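Local coordinates for protein extracellular invertase (Aspergillus kawachii, PDB 5XHA) that probably hydrolyses sucrose to glucose and fructose as a secreted invertase of glycoside hydrolase family 32, at residues A163-A168 with G198-G203. Numbering follows the deposited sequence.
Sequences AYNVTA and GLHEKG. With FRU (beta-D-fructofuranose), chain D.
Val166 and Leu199 form an antiparallel, non-hydrogen-bonded pair where strands 166-176 and 191-199 meet in one four-stranded blade of the five-bladed beta-propeller characteristic of family 32. Strand 166-176 is an edge strand of the sheet, the first of the blade and so, as in propellers generally, the innermost, beside the central axis.

Two backbone bonds flank this pair. His200 N reaches Asn165 O over 2.9 Å, approaching almost straight along the carbonyl axis. Thr167 N instead meets Gly198 O, at 2.9 Å, from well above the carbonyl plane. The chain turns a corner at Thr167. Gly198 has no side chain, which lets Thr167 OG1 sit close over its backbone; the hydroxyl itself is hydrogen-bonded to Asn246 OD1. Beyond the pair, Lys202 and Gly203 both face Leu199 in a classic beta bulge, and Leu199 O accepts from both of their amides.

The apolar contacts gather on Leu199, whose branched end suits a place between two neighbours. Its CD2 lies 3.8 Å from Tyr164 CB and equally far from Val166 CG1, while Phe207 of strand 203-211 packs against both Tyr164 and Val166.

His200 leads from the strand pair to a bound fructose. Thr167 CG2 stands over the centre of one imidazole face, 3.8 Å from the centroid, a CH-pi contact; chi1 of 43° places OG1 between N and C, leaving this methyl anti to the carbonyl carbon and directed at the ring. Asn165, with CG anti to its own N (chi1 -176°), brings OD1 to 3.3 Å from His200 CD2, its amide plane tilted 26° from the ring. With a flat ring carrying nitrogens at its rim, histidine can pack on the methyl and still use its edge: ND1 donates in the ring plane to O1 of this fructose, 2.9 Å away.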
# COMPACT_ATOMS: atom_id res chain seq x y z
N ALA A 163 -11.47 2.34 -6.34
CA ALA A 163 -12.63 3.08 -5.85
C ALA A 163 -13.71 2.24 -5.15
O ALA A 163 -14.78 2.76 -4.89
CB ALA A 163 -13.26 3.92 -6.96
N TYR A 164 -13.43 0.98 -4.82
CA TYR A 164 -14.43 0.17 -4.09
C TYR A 164 -14.51 0.64 -2.64
O TYR A 164 -13.49 0.72 -1.98
CB TYR A 164 -14.08 -1.31 -4.10
CG TYR A 164 -14.48 -2.09 -5.34
CD1 TYR A 164 -14.55 -1.48 -6.59
CD2 TYR A 164 -14.73 -3.46 -5.27
CE1 TYR A 164 -14.88 -2.20 -7.72
CE2 TYR A 164 -15.06 -4.19 -6.39
CZ TYR A 164 -15.14 -3.55 -7.61
OH TYR A 164 -15.46 -4.25 -8.75
N ASN A 165 -15.71 0.94 -2.16
CA ASN A 165 -15.93 1.40 -0.80
C ASN A 165 -16.24 0.17 0.06
O ASN A 165 -17.40 -0.13 0.37
CB ASN A 165 -17.09 2.40 -0.81
CG ASN A 165 -17.35 3.04 0.55
OD1 ASN A 165 -16.57 2.95 1.48
ND2 ASN A 165 -18.49 3.70 0.65
N VAL A 166 -15.19 -0.56 0.41
CA VAL A 166 -15.33 -1.81 1.15
C VAL A 166 -15.72 -1.58 2.62
O VAL A 166 -15.32 -0.60 3.23
CB VAL A 166 -14.03 -2.64 1.12
CG1 VAL A 166 -13.67 -3.07 -0.29
CG2 VAL A 166 -12.88 -1.85 1.75
N THR A 167 -16.51 -2.51 3.16
CA THR A 167 -16.80 -2.62 4.59
C THR A 167 -15.64 -3.27 5.34
O THR A 167 -15.45 -3.03 6.52
CB THR A 167 -18.02 -3.51 4.83
OG1 THR A 167 -17.94 -4.66 3.99
CG2 THR A 167 -19.31 -2.76 4.55
N ALA A 168 -14.92 -4.13 4.61
CA ALA A 168 -13.85 -4.97 5.11
C ALA A 168 -13.15 -5.59 3.92
O ALA A 168 -13.75 -5.72 2.84
CB ALA A 168 -14.44 -6.07 5.99
N GLY A 198 -17.13 -6.96 1.99
CA GLY A 198 -18.34 -6.43 1.38
C GLY A 198 -18.14 -5.00 0.93
O GLY A 198 -17.04 -4.47 1.04
N LEU A 199 -19.22 -4.40 0.42
CA LEU A 199 -19.22 -2.99 -0.01
C LEU A 199 -20.34 -2.23 0.70
O LEU A 199 -21.45 -2.73 0.82
CB LEU A 199 -19.41 -2.91 -1.52
CG LEU A 199 -18.33 -3.57 -2.36
CD1 LEU A 199 -18.73 -3.57 -3.83
CD2 LEU A 199 -17.01 -2.83 -2.17
N HIS A 200 -20.03 -1.03 1.17
CA HIS A 200 -21.02 -0.14 1.77
C HIS A 200 -22.15 0.13 0.76
O HIS A 200 -21.90 0.27 -0.44
CB HIS A 200 -20.35 1.19 2.18
CG HIS A 200 -19.48 1.08 3.39
ND1 HIS A 200 -19.97 1.18 4.68
CD2 HIS A 200 -18.15 0.87 3.52
CE1 HIS A 200 -18.98 1.03 5.54
NE2 HIS A 200 -17.86 0.83 4.86
N GLU A 201 -23.39 0.16 1.25
CA GLU A 201 -24.58 0.42 0.41
C GLU A 201 -24.81 -0.64 -0.65
O GLU A 201 -25.52 -0.39 -1.60
CB GLU A 201 -24.50 1.77 -0.33
CG GLU A 201 -23.81 2.91 0.39
CD GLU A 201 -24.38 3.13 1.76
OE1 GLU A 201 -25.59 2.90 1.92
OE2 GLU A 201 -23.60 3.52 2.66
N LYS A 202 -24.18 -1.80 -0.54
CA LYS A 202 -24.44 -2.86 -1.50
C LYS A 202 -24.64 -4.16 -0.75
O LYS A 202 -25.72 -4.75 -0.84
CB LYS A 202 -23.32 -3.00 -2.54
CG LYS A 202 -23.16 -1.83 -3.50
CD LYS A 202 -22.66 -2.31 -4.85
CE LYS A 202 -21.65 -1.37 -5.52
NZ LYS A 202 -22.28 -0.23 -6.24
N GLY A 203 -23.61 -4.62 -0.03
CA GLY A 203 -23.74 -5.81 0.81
C GLY A 203 -22.50 -6.66 0.87
O GLY A 203 -21.48 -6.33 0.25
C1 FRU D . -24.31 1.63 4.69
C2 FRU D . -24.75 0.39 5.45
C3 FRU D . -24.02 0.38 6.79
C4 FRU D . -23.00 -0.73 6.64
C5 FRU D . -23.12 -1.29 5.22
C6 FRU D . -23.14 -2.83 5.13
O1 FRU D . -22.88 1.64 4.55
O2 FRU D . -26.17 0.37 5.60
O3 FRU D . -24.87 0.16 7.92
O4 FRU D . -21.71 -0.18 6.89
O5 FRU D . -24.33 -0.74 4.67
O6 FRU D . -23.26 -3.30 3.77